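Local structure of acyl-CoA dehydrogenase FadE3 (Mycobacterium smegmatis, 4IV6) at residues B[72-76]-B[299-303]; B[263-268]-B[340-344]; B[287-291]-B[336-340]. The protein belongs to the acyl-CoA dehydrogenase family of flavoproteins and binds dihydroflavine-adenine dinucleotide in an assembly of four protein chains. The contacts are given in a common frame with arbitrary orientation. Numbering follows the deposited sequence.

Interaction 1: B[72-76]-B[299-303]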
loop_
_atom_site.group_PDB
_atom_site.type_symbol
_atom_site.label_atom_id
_atom_site.label_comp_id
_atom_site.label_asym_id
_atom_site.label_seq_id
_atom_site.Cartn_x
_atom_site.Cartn_y
_atom_site.Cartn_z
ATOM N N VAL B 72 -11.551 19.359 18.815
ATOM C CA VAL B 72 -11.190 18.113 18.122
ATOM C C VAL B 72 -10.925 16.991 19.115
ATOM O O VAL B 72 -11.259 15.843 18.855
ATOM C CB VAL B 72 -10.061 18.301 17.090
ATOM C CG1 VAL B 72 -10.463 19.361 16.067
ATOM C CG2 VAL B 72 -8.757 18.690 17.732
ATOM N N GLN B 73 -10.349 17.326 20.265
ATOM C CA GLN B 73 -10.132 16.326 21.285
ATOM C C GLN B 73 -11.457 15.826 21.867
ATOM O O GLN B 73 -11.591 14.643 22.151
ATOM C CB GLN B 73 -9.193 16.835 22.359
ATOM C CG GLN B 73 -7.752 16.987 21.860
ATOM C CD GLN B 73 -6.863 17.675 22.862
ATOM O OE1 GLN B 73 -6.322 18.764 22.610
ATOM N NE2 GLN B 73 -6.737 17.079 24.016
ATOM N N VAL B 74 -12.441 16.702 22.003
ATOM C CA VAL B 74 -13.767 16.281 22.508
ATOM C C VAL B 74 -14.431 15.373 21.486
ATOM O O VAL B 74 -14.971 14.311 21.825
ATOM C CB VAL B 74 -14.685 17.474 22.832
ATOM C CG1 VAL B 74 -16.106 17.013 23.110
ATOM C CG2 VAL B 74 -14.157 18.255 24.013
ATOM N N ALA B 75 -14.377 15.779 20.230
ATOM C CA ALA B 75 -14.969 14.974 19.155
ATOM C C ALA B 75 -14.281 13.601 19.051
ATOM O O ALA B 75 -14.939 12.566 18.897
ATOM C CB ALA B 75 -14.899 15.734 17.840
ATOM N N GLU B 76 -12.966 13.584 19.231
ATOM C CA GLU B 76 -12.206 12.354 19.159
ATOM C C GLU B 76 -12.596 11.409 20.317
ATOM O O GLU B 76 -12.767 10.223 20.101
ATOM C CB GLU B 76 -10.712 12.661 19.193
ATOM C CG GLU B 76 -9.823 11.420 19.207
ATOM C CD GLU B 76 -8.354 11.745 19.379
ATOM O OE1 GLU B 76 -7.957 11.981 20.538
ATOM O OE2 GLU B 76 -7.608 11.723 18.361
ATOM N N ARG B 299 -2.814 12.024 14.436
ATOM C CA ARG B 299 -3.193 12.949 15.512
ATOM C C ARG B 299 -2.303 14.204 15.484
ATOM O O ARG B 299 -2.774 15.306 15.750
ATOM C CB ARG B 299 -3.151 12.269 16.881
ATOM C CG ARG B 299 -4.135 11.102 17.033
ATOM C CD ARG B 299 -4.170 10.624 18.485
ATOM N NE ARG B 299 -4.954 11.555 19.269
ATOM C CZ ARG B 299 -4.497 12.451 20.150
ATOM N NH1 ARG B 299 -3.213 12.551 20.414
ATOM N NH2 ARG B 299 -5.365 13.259 20.779
ATOM N N SER B 300 -1.023 14.039 15.142
ATOM C CA SER B 300 -0.112 15.178 15.077
ATOM C C SER B 300 -0.557 16.156 14.003
ATOM O O SER B 300 -0.617 17.381 14.228
ATOM C CB SER B 300 1.335 14.757 14.818
ATOM O OG SER B 300 1.862 13.980 15.887
ATOM N N LEU B 301 -0.917 15.616 12.848
ATOM C CA LEU B 301 -1.437 16.420 11.751
ATOM C C LEU B 301 -2.738 17.156 12.161
ATOM O O LEU B 301 -2.851 18.380 12.010
ATOM C CB LEU B 301 -1.636 15.540 10.499
ATOM C CG LEU B 301 -1.835 16.226 9.136
ATOM C CD1 LEU B 301 -1.914 15.174 8.030
ATOM C CD2 LEU B 301 -3.087 17.056 9.104
ATOM N N LEU B 302 -3.669 16.415 12.742
ATOM C CA LEU B 302 -4.926 16.971 13.236
ATOM C C LEU B 302 -4.736 18.145 14.222
ATOM O O LEU B 302 -5.364 19.205 14.078
ATOM C CB LEU B 302 -5.774 15.865 13.854
ATOM C CG LEU B 302 -7.059 16.302 14.561
ATOM C CD1 LEU B 302 -8.034 16.939 13.604
ATOM C CD2 LEU B 302 -7.680 15.111 15.283
ATOM N N LEU B 303 -3.857 17.953 15.204
ATOM C CA LEU B 303 -3.648 18.959 16.225
ATOM C C LEU B 303 -2.949 20.167 15.595
ATOM O O LEU B 303 -3.296 21.304 15.916
ATOM C CB LEU B 303 -2.878 18.389 17.438
ATOM C CG LEU B 303 -3.729 17.351 18.199
ATOM C CD1 LEU B 303 -2.854 16.631 19.204
ATOM C CD2 LEU B 303 -4.932 17.962 18.923
#

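Interaction 2: B[263-268]-B[340-344]. With FDA (dihydroflavine-adenine dinucleotide), chain C.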
loop_
_atom_site.group_PDB
_atom_site.type_symbol
_atom_site.label_atom_id
_atom_site.label_comp_id
_atom_site.label_asym_id
_atom_site.label_seq_id
_atom_site.Cartn_x
_atom_site.Cartn_y
_atom_site.Cartn_z
ATOM N N ASP B 263 -7.763 -1.657 21.484
ATOM C CA ASP B 263 -8.253 -3.024 21.602
ATOM C C ASP B 263 -7.233 -4.025 21.078
ATOM O O ASP B 263 -6.998 -5.059 21.684
ATOM C CB ASP B 263 -9.582 -3.227 20.863
ATOM C CG ASP B 263 -10.768 -2.617 21.593
ATOM O OD1 ASP B 263 -10.568 -2.005 22.683
ATOM O OD2 ASP B 263 -11.912 -2.724 21.062
ATOM N N ALA B 264 -6.631 -3.719 19.938
ATOM C CA ALA B 264 -5.637 -4.589 19.339
ATOM C C ALA B 264 -4.399 -4.739 20.240
ATOM O O ALA B 264 -3.903 -5.834 20.447
ATOM C CB ALA B 264 -5.243 -4.048 17.987
ATOM N N LEU B 265 -3.923 -3.636 20.790
ATOM C CA LEU B 265 -2.735 -3.675 21.650
ATOM C C LEU B 265 -2.994 -4.448 22.921
ATOM O O LEU B 265 -2.177 -5.275 23.319
ATOM C CB LEU B 265 -2.304 -2.265 22.004
ATOM C CG LEU B 265 -1.067 -2.132 22.887
ATOM C CD1 LEU B 265 0.149 -2.792 22.266
ATOM C CD2 LEU B 265 -0.800 -0.646 23.091
ATOM N N ARG B 266 -4.143 -4.200 23.539
ATOM C CA ARG B 266 -4.545 -4.953 24.709
ATOM C C ARG B 266 -4.688 -6.432 24.387
ATOM O O ARG B 266 -4.127 -7.277 25.079
ATOM C CB ARG B 266 -5.860 -4.445 25.284
ATOM C CG ARG B 266 -6.404 -5.331 26.400
ATOM C CD ARG B 266 -7.695 -4.786 27.035
ATOM N NE ARG B 266 -8.706 -4.449 26.017
ATOM C CZ ARG B 266 -9.336 -5.324 25.214
ATOM N NH1 ARG B 266 -9.110 -6.653 25.268
ATOM N NH2 ARG B 266 -10.225 -4.867 24.345
ATOM N N TYR B 267 -5.452 -6.758 23.345
ATOM C CA TYR B 267 -5.628 -8.166 22.998
ATOM C C TYR B 267 -4.288 -8.867 22.756
ATOM O O TYR B 267 -4.134 -10.010 23.132
ATOM C CB TYR B 267 -6.494 -8.331 21.750
ATOM C CG TYR B 267 -6.926 -9.747 21.510
ATOM C CD1 TYR B 267 -7.914 -10.346 22.304
ATOM C CD2 TYR B 267 -6.359 -10.497 20.488
ATOM C CE1 TYR B 267 -8.322 -11.673 22.089
ATOM C CE2 TYR B 267 -6.758 -11.808 20.249
ATOM C CZ TYR B 267 -7.728 -12.405 21.054
ATOM O OH TYR B 267 -8.112 -13.710 20.776
ATOM N N SER B 268 -3.340 -8.177 22.138
ATOM C CA SER B 268 -2.039 -8.763 21.764
ATOM C C SER B 268 -1.165 -9.134 22.970
ATOM O O SER B 268 -0.198 -9.905 22.855
ATOM C CB SER B 268 -1.246 -7.817 20.867
ATOM O OG SER B 268 -0.584 -6.810 21.617
ATOM N N VAL B 340 -5.476 -8.662 14.090
ATOM C CA VAL B 340 -4.835 -8.949 15.378
ATOM C C VAL B 340 -5.660 -9.889 16.238
ATOM O O VAL B 340 -5.094 -10.674 16.992
ATOM C CB VAL B 340 -4.464 -7.644 16.128
ATOM C CG1 VAL B 340 -4.077 -7.897 17.570
ATOM C CG2 VAL B 340 -3.284 -6.968 15.415
ATOM N N HIS B 341 -6.985 -9.810 16.129
ATOM C CA HIS B 341 -7.894 -10.655 16.902
ATOM C C HIS B 341 -8.108 -12.066 16.297
ATOM O O HIS B 341 -8.794 -12.922 16.887
ATOM C CB HIS B 341 -9.245 -9.949 17.093
ATOM C CG HIS B 341 -9.228 -8.874 18.134
ATOM N ND1 HIS B 341 -8.662 -7.636 17.919
ATOM C CD2 HIS B 341 -9.675 -8.867 19.414
ATOM C CE1 HIS B 341 -8.767 -6.908 19.016
ATOM N NE2 HIS B 341 -9.386 -7.631 19.933
ATOM N N GLY B 342 -7.527 -12.334 15.145
ATOM C CA GLY B 342 -7.756 -13.602 14.490
ATOM C C GLY B 342 -9.252 -13.802 14.261
ATOM O O GLY B 342 -9.960 -12.862 13.910
ATOM N N GLY B 343 -9.740 -15.018 14.496
ATOM C CA GLY B 343 -11.146 -15.323 14.239
ATOM C C GLY B 343 -12.097 -14.457 15.032
ATOM O O GLY B 343 -13.170 -14.101 14.564
ATOM N N TYR B 344 -11.708 -14.119 16.252
ATOM C CA TYR B 344 -12.551 -13.315 17.118
ATOM C C TYR B 344 -12.755 -11.894 16.585
ATOM O O TYR B 344 -13.715 -11.192 16.964
ATOM C CB TYR B 344 -11.983 -13.280 18.546
ATOM C CG TYR B 344 -11.897 -14.658 19.101
ATOM C CD1 TYR B 344 -13.020 -15.304 19.593
ATOM C CD2 TYR B 344 -10.706 -15.355 19.065
ATOM C CE1 TYR B 344 -12.944 -16.602 20.068
ATOM C CE2 TYR B 344 -10.620 -16.653 19.525
ATOM C CZ TYR B 344 -11.731 -17.268 20.026
ATOM O OH TYR B 344 -11.625 -18.570 20.460
HETATM P PA FDA C . -4.736 -16.840 16.961
HETATM O O1A FDA C . -5.155 -16.547 18.364
HETATM O O2A FDA C . -3.933 -18.062 16.579
HETATM O O5B FDA C . -3.925 -15.582 16.399
HETATM C C5B FDA C . -4.256 -14.230 16.745
HETATM C C4B FDA C . -3.381 -13.293 15.912
HETATM O O4B FDA C . -2.005 -13.633 16.146
HETATM C C3B FDA C . -3.609 -13.461 14.419
HETATM O O3B FDA C . -3.286 -12.233 13.806
HETATM C C2B FDA C . -2.553 -14.493 14.043
HETATM O O2B FDA C . -2.203 -14.477 12.679
HETATM C C1B FDA C . -1.417 -14.073 14.934
HETATM N N9A FDA C . -0.516 -15.172 15.231
HETATM C C8A FDA C . -0.775 -16.222 16.026
HETATM N N7A FDA C . 0.307 -17.016 16.076
HETATM C C5A FDA C . 1.290 -16.460 15.297
HETATM C C6A FDA C . 2.660 -16.812 14.890
HETATM N N6A FDA C . 3.250 -17.950 15.352
HETATM N N1A FDA C . 3.299 -15.954 14.056
HETATM C C2A FDA C . 2.719 -14.831 13.594
HETATM N N3A FDA C . 1.454 -14.456 13.910
HETATM C C4A FDA C . 0.725 -15.238 14.740
HETATM N N1 FDA C . -11.873 -23.491 12.180
HETATM C C2 FDA C . -12.187 -24.793 12.071
HETATM O O2 FDA C . -11.453 -25.653 12.627
HETATM N N3 FDA C . -13.246 -25.179 11.356
HETATM C C4 FDA C . -14.072 -24.320 10.750
HETATM O O4 FDA C . -15.037 -24.732 10.129
HETATM C C4X FDA C . -13.812 -22.894 10.814
HETATM N N5 FDA C . -14.577 -21.949 10.241
HETATM C C5X FDA C . -14.501 -20.671 10.721
HETATM C C6 FDA C . -15.537 -19.754 10.506
HETATM C C7 FDA C . -15.452 -18.460 10.961
HETATM C C7M FDA C . -16.581 -17.496 10.743
HETATM C C8 FDA C . -14.316 -18.052 11.654
HETATM C C8M FDA C . -14.123 -16.669 12.169
HETATM C C9 FDA C . -13.284 -18.926 11.857
HETATM C C9A FDA C . -13.366 -20.243 11.424
HETATM N N10 FDA C . -12.291 -21.153 11.691
HETATM C C10 FDA C . -12.613 -22.523 11.597
HETATM C "C1'" FDA C . -11.335 -20.815 12.753
HETATM C "C2'" FDA C . -10.172 -20.120 12.079
HETATM O "O2'" FDA C . -9.447 -21.017 11.226
HETATM C "C3'" FDA C . -9.325 -19.484 13.186
HETATM O "O3'" FDA C . -9.965 -18.253 13.613
HETATM C "C4'" FDA C . -7.932 -19.193 12.694
HETATM O "O4'" FDA C . -7.234 -20.420 12.736
HETATM C "C5'" FDA C . -7.162 -18.201 13.560
HETATM O "O5'" FDA C . -7.231 -18.628 14.882
HETATM P P FDA C . -7.301 -17.757 16.182
HETATM O O1P FDA C . -8.481 -16.868 16.119
HETATM O O2P FDA C . -7.224 -18.778 17.253
HETATM O O3P FDA C . -5.992 -16.845 16.002
HETATM O O HOH W 1 -10.781 -7.053 22.220
HETATM O O HOH W 2 -7.154 -14.697 18.558
#

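Interaction 3: B[287-291]-B[336-340]. With FDA (dihydroflavine-adenine dinucleotide), chain C.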
loop_
_atom_site.group_PDB
_atom_site.type_symbol
_atom_site.label_atom_id
_atom_site.label_comp_id
_atom_site.label_asym_id
_atom_site.label_seq_id
_atom_site.Cartn_x
_atom_site.Cartn_y
_atom_site.Cartn_z
ATOM N N MET B 287 2.474 -5.055 12.936
ATOM C CA MET B 287 1.184 -4.401 12.705
ATOM C C MET B 287 0.951 -3.361 13.793
ATOM O O MET B 287 0.539 -2.252 13.501
ATOM C CB MET B 287 0.013 -5.391 12.671
ATOM C CG MET B 287 -0.134 -6.128 11.358
ATOM S SD MET B 287 -1.662 -7.130 11.319
ATOM C CE MET B 287 -1.339 -8.449 12.467
ATOM N N LEU B 288 1.202 -3.718 15.057
ATOM C CA LEU B 288 1.002 -2.749 16.153
ATOM C C LEU B 288 1.881 -1.510 15.972
ATOM O O LEU B 288 1.443 -0.381 16.219
ATOM C CB LEU B 288 1.295 -3.408 17.506
ATOM C CG LEU B 288 0.302 -4.525 17.824
ATOM C CD1 LEU B 288 0.846 -5.360 18.971
ATOM C CD2 LEU B 288 -1.079 -3.937 18.119
ATOM N N ALA B 289 3.145 -1.726 15.603
ATOM C CA ALA B 289 4.064 -0.612 15.405
ATOM C C ALA B 289 3.577 0.311 14.284
ATOM O O ALA B 289 3.609 1.529 14.426
ATOM C CB ALA B 289 5.478 -1.107 15.110
ATOM N N ASP B 290 3.122 -0.287 13.183
ATOM C CA ASP B 290 2.642 0.490 12.038
ATOM C C ASP B 290 1.373 1.242 12.409
ATOM O O ASP B 290 1.249 2.426 12.110
ATOM C CB ASP B 290 2.410 -0.393 10.824
ATOM C CG ASP B 290 3.688 -0.765 10.145
ATOM O OD1 ASP B 290 4.709 -0.095 10.397
ATOM O OD2 ASP B 290 3.697 -1.745 9.379
ATOM N N MET B 291 0.463 0.567 13.103
ATOM C CA MET B 291 -0.791 1.176 13.560
ATOM C C MET B 291 -0.536 2.379 14.484
ATOM O O MET B 291 -1.106 3.480 14.307
ATOM C CB MET B 291 -1.664 0.120 14.286
ATOM C CG MET B 291 -2.152 -1.002 13.382
ATOM S SD MET B 291 -2.629 -2.510 14.290
ATOM C CE MET B 291 -4.193 -2.005 14.921
ATOM N N ASP B 336 -6.584 -3.843 10.465
ATOM C CA ASP B 336 -5.452 -4.517 11.119
ATOM C C ASP B 336 -5.820 -4.943 12.541
ATOM O O ASP B 336 -5.404 -5.997 12.978
ATOM C CB ASP B 336 -4.203 -3.670 11.116
ATOM C CG ASP B 336 -3.486 -3.656 9.749
ATOM O OD1 ASP B 336 -3.815 -4.448 8.823
ATOM O OD2 ASP B 336 -2.577 -2.824 9.608
ATOM N N ALA B 337 -6.677 -4.174 13.217
ATOM C CA ALA B 337 -7.175 -4.576 14.538
ATOM C C ALA B 337 -8.015 -5.853 14.449
ATOM O O ALA B 337 -7.932 -6.691 15.339
ATOM C CB ALA B 337 -7.954 -3.461 15.216
ATOM N N VAL B 338 -8.786 -6.012 13.356
ATOM C CA VAL B 338 -9.531 -7.231 13.113
ATOM C C VAL B 338 -8.512 -8.373 12.979
ATOM O O VAL B 338 -8.699 -9.439 13.593
ATOM C CB VAL B 338 -10.438 -7.113 11.872
ATOM C CG1 VAL B 338 -10.934 -8.455 11.385
ATOM C CG2 VAL B 338 -11.630 -6.240 12.209
ATOM N N ARG B 339 -7.440 -8.126 12.211
ATOM C CA ARG B 339 -6.433 -9.162 11.922
ATOM C C ARG B 339 -5.788 -9.622 13.238
ATOM O O ARG B 339 -5.575 -10.810 13.470
ATOM C CB ARG B 339 -5.309 -8.647 11.008
ATOM C CG ARG B 339 -5.697 -8.264 9.582
ATOM C CD ARG B 339 -4.466 -7.684 8.900
ATOM N NE ARG B 339 -4.646 -7.054 7.598
ATOM C CZ ARG B 339 -4.681 -7.701 6.442
ATOM N NH1 ARG B 339 -4.601 -9.033 6.398
ATOM N NH2 ARG B 339 -4.740 -7.012 5.314
ATOM N N VAL B 340 -5.476 -8.662 14.090
ATOM C CA VAL B 340 -4.835 -8.949 15.378
ATOM C C VAL B 340 -5.660 -9.889 16.238
ATOM O O VAL B 340 -5.094 -10.674 16.992
ATOM C CB VAL B 340 -4.464 -7.644 16.128
ATOM C CG1 VAL B 340 -4.077 -7.897 17.570
ATOM C CG2 VAL B 340 -3.284 -6.968 15.415
HETATM P PA FDA C . -4.736 -16.840 16.961
HETATM O O1A FDA C . -5.155 -16.547 18.364
HETATM O O2A FDA C . -3.933 -18.062 16.579
HETATM O O5B FDA C . -3.925 -15.582 16.399
HETATM C C5B FDA C . -4.256 -14.230 16.745
HETATM C C4B FDA C . -3.381 -13.293 15.912
HETATM O O4B FDA C . -2.005 -13.633 16.146
HETATM C C3B FDA C . -3.609 -13.461 14.419
HETATM O O3B FDA C . -3.286 -12.233 13.806
HETATM C C2B FDA C . -2.553 -14.493 14.043
HETATM O O2B FDA C . -2.203 -14.477 12.679
HETATM C C1B FDA C . -1.417 -14.073 14.934
HETATM N N9A FDA C . -0.516 -15.172 15.231
HETATM C C8A FDA C . -0.775 -16.222 16.026
HETATM N N7A FDA C . 0.307 -17.016 16.076
HETATM C C5A FDA C . 1.290 -16.460 15.297
HETATM C C6A FDA C . 2.660 -16.812 14.890
HETATM N N6A FDA C . 3.250 -17.950 15.352
HETATM N N1A FDA C . 3.299 -15.954 14.056
HETATM C C2A FDA C . 2.719 -14.831 13.594
HETATM N N3A FDA C . 1.454 -14.456 13.910
HETATM C C4A FDA C . 0.725 -15.238 14.740
HETATM N N1 FDA C . -11.873 -23.491 12.180
HETATM C C2 FDA C . -12.187 -24.793 12.071
HETATM O O2 FDA C . -11.453 -25.653 12.627
HETATM N N3 FDA C . -13.246 -25.179 11.356
HETATM C C4 FDA C . -14.072 -24.320 10.750
HETATM O O4 FDA C . -15.037 -24.732 10.129
HETATM C C4X FDA C . -13.812 -22.894 10.814
HETATM N N5 FDA C . -14.577 -21.949 10.241
HETATM C C5X FDA C . -14.501 -20.671 10.721
HETATM C C6 FDA C . -15.537 -19.754 10.506
HETATM C C7 FDA C . -15.452 -18.460 10.961
HETATM C C7M FDA C . -16.581 -17.496 10.743
HETATM C C8 FDA C . -14.316 -18.052 11.654
HETATM C C8M FDA C . -14.123 -16.669 12.169
HETATM C C9 FDA C . -13.284 -18.926 11.857
HETATM C C9A FDA C . -13.366 -20.243 11.424
HETATM N N10 FDA C . -12.291 -21.153 11.691
HETATM C C10 FDA C . -12.613 -22.523 11.597
HETATM C "C1'" FDA C . -11.335 -20.815 12.753
HETATM C "C2'" FDA C . -10.172 -20.120 12.079
HETATM O "O2'" FDA C . -9.447 -21.017 11.226
HETATM C "C3'" FDA C . -9.325 -19.484 13.186
HETATM O "O3'" FDA C . -9.965 -18.253 13.613
HETATM C "C4'" FDA C . -7.932 -19.193 12.694
HETATM O "O4'" FDA C . -7.234 -20.420 12.736
HETATM C "C5'" FDA C . -7.162 -18.201 13.560
HETATM O "O5'" FDA C . -7.231 -18.628 14.882
HETATM P P FDA C . -7.301 -17.757 16.182
HETATM O O1P FDA C . -8.481 -16.868 16.119
HETATM O O2P FDA C . -7.224 -18.778 17.253
HETATM O O3P FDA C . -5.992 -16.845 16.002
#

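Interaction 1: B[72-76]-B[299-303]
This is a helix-helix contact between the N-terminal and C-terminal helical parts of the acyl-CoA dehydrogenase fold: 72-76 belongs to helix 68-81, and 299-303 to helix 282-310. The short axes come no closer than 11.9 Å, so side chains rather than backbones make the contact; their directions differ by 138°. The backbones are nearest at V72 and L303, whose CA atoms lie 7.8 Å apart.

The polar part is a two-pronged salt bridge. R299 NE donates to E76 OE2 at 2.8 Å, and R299 NH2 donates to E76 OE1 at 2.9 Å, so the carboxylate lies along the edge of the guanidinium. Glutamate and arginine suit these positions because each is long enough to reach across the gap, and pairing their charges lowers the cost of holding a buried carboxylate. E76 OE2 also accepts a hydrogen bond from T254 OG1, and E76 OE1 forms a second salt bridge with R258.

One turn before E76, on the same face of its helix, V72 supplies the apolar part. V72 CG1 lies 4.2 Å from L302 CD1, and V72 CG2 lies 4.1 Å from L303 CD2; the branched valine thus meets two successive leucines. The side chain of Q73 extends beside L303 at the partly exposed margin.

Helix 234-270 lies alongside both partners, touching A75 through A251 and L302 through A250 and T254. Farther round helix 282-310, L301 packs on helix 316-340 and on Y296 of the second subunit, while helix 9-26 covers V74.

Interaction 2: B[263-268]-B[340-344]
An offset stack of a tyrosine on a histidine stands out here. The rings of Y267 and H341 have centroids 4.3 Å apart and planes at 21°, and they join helix 234-270 to residues 340-344. Their flat aromatic faces can overlap, with H341 CD2 over one face of the Y267 ring and Y267 CG over one face of the H341 ring, and H341 is held in place by a hydrogen bond from its ND1 to A337.

Direct polar bonds between the segments are absent; water takes their place. One water links R266 NH2 (3.1 Å) to H341 NE2 (2.7 Å). Another meets Y267 OH at 2.6 Å and donates to H341 O at 2.9 Å and to O1A of FDA at 2.7 Å, tying the stack to the bound dinucleotide. Beside the rings, small A264 lets V340 come close, with A264 CB 4.0 Å from V340 CG1.

The following turn is shaped for the ligand. G342 has positive phi, and a CB on either G342 or G343 would collide with FDA, so glycine fits both places. G343 N can then donate to FDA O1P at 2.8 Å, completing part of the dinucleotide pocket.

Around the contact, helix 282-310 reaches A264 through M291, and helix 352-364 lies against D263 and H341 through V352. The ring of Y344 meets W157 of the third subunit edge-to-face, on strand 148-159 of that subunit.

Interaction 3: B[287-291]-B[336-340]
M287 opens the segment and has more of its own surface covered by the partner (80 Å²) than any other residue of 287-291. Its unbranched, flexible side chain crosses the gap and ends among D336, R339 and V340 of helix 316-340: M287 SD is 3.7 Å from R339 CD, and M287 CE is 3.8 Å from V340 CG2. The same sulphur passes D336, with M287 SD 4.2 Å from D336 CG. L288 turns sideways and packs on S268 of helix 234-270. D290 points toward 336-340 but stops short of contact; its carboxylate forms a salt bridge with R373 of the second subunit. One turn after M287, M291 reaches over again. M291 SD lies 3.7 Å from D336 CB, and M291 CE lies 4.0 Å from A337 CB, where the small alanine lets the methionine end settle against the helix backbone.

The two methionines, spaced i and i+4, thus span nearly antiparallel helices whose short axes stay 10.7 Å apart at 156°. Van der Waals packing holds them together. The charged groups pair within 336-340 instead: R339 NE donates to D336 OD1 at 3.0 Å, and R339 also forms a salt bridge with E328 of the third subunit. The C-terminal end of this helix serves the ligand through its backbone, for R339 O accepts a hydrogen bond from FDA O3B at 2.7 Å.

Helix 234-270 closes one flank, with F261 and A264 against M291 and A264 also against A337. Helix 352-364 covers A337 and V338 through V352, so the pair belongs to the C-terminal helical bundle.

In the fold
Interactions 2 and 3 form one continuous region, their centres 8 Å apart. They share V340, whose side chain packs on both A264 and M287, and they touch directly: S268 OG lies 3.3 Å from L288 CD1, and A264 CB lies 3.8 Å from M291 CE. Together they build one side of an FDA site, R339 O holding the ribose hydroxyl and G343 N a phosphate oxygen, while S133, T368 and E370 of the third subunit bind the same ligand. Interaction 1 stands apart, its centre 21 Å from interaction 3 and 25 Å from interaction 2. Helix 282-310 nevertheless runs through interactions 1 and 3, linking the interdomain contact to the pocket region.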